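Local coordinates for protein putative O-acetylhomoserine (Thiol)-lyase (Campylobacter jejuni, PDB 4OC9) that probably uses pyridoxal 5'-phosphate to make homocysteine from O-acetylhomoserine and sulfide, as expected of a member of the trans-sulfuration enzyme family, at residues Ser105-Gly110 with Asn324-Leu329. Residues are numbered along the deposited sequence; the frame is centred on the assembly and turned at random.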
ATOM      1  N   SER D 105      33.586  -4.812  15.557  1.00 15.66           N
ATOM      2  CA  SER D 105      33.683  -6.223  15.876  1.00 16.40           C
ATOM      3  C   SER D 105      33.975  -7.081  14.643  1.00 16.39           C
ATOM      4  O   SER D 105      33.469  -6.832  13.539  1.00 20.67           O
ATOM      5  CB  SER D 105      32.368  -6.702  16.550  1.00 16.51           C
ATOM      6  OG  SER D 105      32.366  -8.097  16.740  1.00 15.58           O
ATOM      7  N   ASN D 106      34.792  -8.098  14.852  1.00 18.20           N
ATOM      8  CA  ASN D 106      35.188  -9.015  13.797  1.00 20.80           C
ATOM      9  C   ASN D 106      34.084 -10.038  13.544  1.00 21.79           C
ATOM     10  O   ASN D 106      34.188 -10.882  12.659  1.00 19.79           O
ATOM     11  CB  ASN D 106      36.491  -9.733  14.151  1.00 25.91           C
ATOM     12  CG  ASN D 106      36.363 -10.649  15.373  1.00 29.48           C
ATOM     13  OD1 ASN D 106      35.480 -10.507  16.227  1.00 32.22           O
ATOM     14  ND2 ASN D 106      37.287 -11.571  15.479  1.00 39.68           N
ATOM     15  N   LYS D 107      33.042  -9.997  14.369  1.00 22.74           N
ATOM     16  CA  LYS D 107      31.912 -10.920  14.208  1.00 22.86           C
ATOM     17  C   LYS D 107      30.580 -10.152  14.008  1.00 22.07           C
ATOM     18  O   LYS D 107      29.842  -9.908  14.964  1.00 17.50           O
ATOM     19  CB  LYS D 107      31.814 -11.911  15.367  1.00 23.25           C
ATOM     20  CG  LYS D 107      33.047 -12.779  15.500  1.00 23.12           C
ATOM     21  CD  LYS D 107      32.897 -13.869  16.537  1.00 23.26           C
ATOM     22  CE  LYS D 107      34.198 -14.604  16.658  1.00 22.43           C
ATOM     23  NZ  LYS D 107      34.075 -15.784  17.539  1.00 24.33           N
ATOM     24  N   ILE D 108      30.348  -9.754  12.755  1.00 19.63           N
ATOM     25  CA  ILE D 108      29.155  -9.024  12.370  1.00 17.92           C
ATOM     26  C   ILE D 108      28.627  -9.418  10.996  1.00 19.23           C
ATOM     27  O   ILE D 108      29.230 -10.230  10.286  1.00 16.13           O
ATOM     28  CB  ILE D 108      29.377  -7.515  12.341  1.00 16.73           C
ATOM     29  CG1 ILE D 108      30.450  -7.156  11.302  1.00 17.77           C
ATOM     30  CG2 ILE D 108      29.726  -7.030  13.732  1.00 18.30           C
ATOM     31  CD1 ILE D 108      30.748  -5.670  11.193  1.00 18.24           C
ATOM     32  N   TYR D 109      27.484  -8.817  10.659  1.00 19.77           N
ATOM     33  CA  TYR D 109      26.831  -9.032   9.401  1.00 21.98           C
ATOM     34  C   TYR D 109      27.781  -8.658   8.286  1.00 18.67           C
ATOM     35  O   TYR D 109      28.394  -7.600   8.311  1.00 20.06           O
ATOM     36  CB  TYR D 109      25.485  -8.260   9.353  1.00 25.18           C
ATOM     37  CG  TYR D 109      24.813  -8.288   8.008  1.00 25.73           C
ATOM     38  CD1 TYR D 109      24.278  -9.456   7.497  1.00 25.75           C
ATOM     39  CD2 TYR D 109      24.640  -7.110   7.281  1.00 28.88           C
ATOM     40  CE1 TYR D 109      23.647  -9.474   6.262  1.00 30.96           C
ATOM     41  CE2 TYR D 109      24.003  -7.109   6.051  1.00 31.46           C
ATOM     42  CZ  TYR D 109      23.505  -8.287   5.535  1.00 31.94           C
ATOM     43  OH  TYR D 109      22.875  -8.270   4.307  1.00 28.69           O
ATOM     44  N   GLY D 110      27.892  -9.562   7.318  1.00 17.83           N
ATOM     45  CA  GLY D 110      28.767  -9.401   6.159  1.00 16.10           C
ATOM     46  C   GLY D 110      28.649  -8.070   5.461  1.00 16.39           C
ATOM     47  O   GLY D 110      29.659  -7.438   5.105  1.00 16.25           O
ATOM     48  N   ASN D 324      27.793 -24.607  24.534  1.00 17.82           N
ATOM     49  CA  ASN D 324      28.169 -23.487  23.673  1.00 18.44           C
ATOM     50  C   ASN D 324      29.045 -22.469  24.432  1.00 16.23           C
ATOM     51  O   ASN D 324      28.811 -22.186  25.589  1.00 16.22           O
ATOM     52  CB  ASN D 324      26.940 -22.803  23.098  1.00 18.28           C
ATOM     53  CG  ASN D 324      27.294 -21.998  21.858  1.00 19.49           C
ATOM     54  OD1 ASN D 324      27.739 -22.548  20.830  1.00 25.90           O
ATOM     55  ND2 ASN D 324      27.011 -20.759  21.895  1.00 19.54           N
ATOM     56  N   ALA D 325      29.984 -21.855  23.726  1.00 15.48           N
ATOM     57  CA  ALA D 325      30.920 -20.885  24.304  1.00 16.23           C
ATOM     58  C   ALA D 325      30.276 -19.576  24.790  1.00 15.59           C
ATOM     59  O   ALA D 325      30.859 -18.872  25.592  1.00 16.71           O
ATOM     60  CB  ALA D 325      32.006 -20.556  23.286  1.00 16.70           C
ATOM     61  N   TYR D 326      29.101 -19.256  24.277  1.00 15.20           N
ATOM     62  CA  TYR D 326      28.435 -18.058  24.679  1.00 14.35           C
ATOM     63  C   TYR D 326      27.287 -18.321  25.631  1.00 13.62           C
ATOM     64  O   TYR D 326      26.555 -17.406  25.961  1.00 13.68           O
ATOM     65  CB  TYR D 326      27.965 -17.301  23.425  1.00 15.28           C
ATOM     66  CG  TYR D 326      29.140 -16.937  22.560  1.00 15.19           C
ATOM     67  CD1 TYR D 326      29.954 -15.871  22.894  1.00 15.42           C
ATOM     68  CD2 TYR D 326      29.453 -17.662  21.412  1.00 15.75           C
ATOM     69  CE1 TYR D 326      31.066 -15.555  22.128  1.00 15.79           C
ATOM     70  CE2 TYR D 326      30.570 -17.342  20.633  1.00 15.59           C
ATOM     71  CZ  TYR D 326      31.363 -16.290  20.997  1.00 14.89           C
ATOM     72  OH  TYR D 326      32.433 -15.947  20.225  1.00 16.01           O
ATOM     73  N   HIS D 327      27.162 -19.553  26.106  1.00 13.50           N
ATOM     74  CA  HIS D 327      26.065 -19.934  27.012  1.00 15.12           C
ATOM     75  C   HIS D 327      25.997 -19.105  28.304  1.00 14.99           C
ATOM     76  O   HIS D 327      24.913 -18.689  28.704  1.00 14.22           O
ATOM     77  CB  HIS D 327      26.077 -21.450  27.281  1.00 15.00           C
ATOM     78  CG  HIS D 327      24.908 -21.936  28.084  1.00 15.09           C
ATOM     79  ND1 HIS D 327      23.684 -22.222  27.522  1.00 15.21           N
ATOM     80  CD2 HIS D 327      24.798 -22.246  29.401  1.00 14.58           C
ATOM     81  CE1 HIS D 327      22.865 -22.677  28.457  1.00 14.63           C
ATOM     82  NE2 HIS D 327      23.515 -22.688  29.609  1.00 14.44           N
ATOM     83  N   ASN D 328      27.133 -18.888  28.956  1.00 16.66           N
ATOM     84  CA  ASN D 328      27.172 -18.063  30.183  1.00 16.37           C
ATOM     85  C   ASN D 328      26.786 -16.605  29.915  1.00 15.55           C
ATOM     86  O   ASN D 328      26.070 -15.992  30.697  1.00 14.22           O
ATOM     87  CB  ASN D 328      28.532 -18.127  30.864  1.00 15.50           C
ATOM     88  CG  ASN D 328      28.774 -19.454  31.539  1.00 16.05           C
ATOM     89  OD1 ASN D 328      27.834 -20.171  31.890  1.00 15.10           O
ATOM     90  ND2 ASN D 328      30.039 -19.774  31.765  1.00 16.79           N
ATOM     91  N   LEU D 329      27.275 -16.055  28.808  1.00 16.16           N
ATOM     92  CA  LEU D 329      26.923 -14.685  28.421  1.00 16.76           C
ATOM     93  C   LEU D 329      25.406 -14.647  28.121  1.00 15.83           C
ATOM     94  O   LEU D 329      24.740 -13.647  28.397  1.00 14.71           O
ATOM     95  CB  LEU D 329      27.742 -14.223  27.220  1.00 18.23           C
ATOM     96  CG  LEU D 329      29.213 -13.998  27.570  1.00 18.84           C
ATOM     97  CD1 LEU D 329      30.119 -13.832  26.372  1.00 18.86           C
ATOM     98  CD2 LEU D 329      29.294 -12.776  28.475  1.00 21.06           C
TER
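Lys107 and Tyr326 meet through their polar ends although their CA atoms are 13.1 Å apart, a worked example of a loop and a helix start joined by side chains alone. The direct approach is a single one: Lys107 NZ comes to the edge of the phenol, near the ring plane, and lies 3.2 Å from Tyr326 OH.

The clear polar bonds of these two ends run to Asp133 and Gln158. Asp133 OD2 forms a salt bridge with Lys107 NZ and a hydrogen bond with Tyr326 OH, so one carboxylate oxygen serves both ends, while Gln158 OE1 accepts a further hydrogen bond from the ammonium group.

Lys107 has CG beside its backbone N and runs extended from there (chi2 -173°), which carries NZ toward the tyrosine. Its own backbone N donates to Ser105 OG (3.1 Å), closing an ST turn at the end of strand 101-105 of the seven-stranded sheet. On the other side, a type I turn from Asn324 to His327, with His327 N bonded to Asn324 O at 3.1 Å, sets Tyr326 at the N-cap of helix 327-333. Ala325 CB lies over one face of the Tyr326 ring, offset toward its rim.

With only 53 Å² buried between the segments, the link between the loop that joins strand 101-105 to helix 110-119 and the start of helix 327-333 is polar and largely indirect, running through Asp133; the shared carboxylate probably offsets the lysine's charge beside the buried tyrosine.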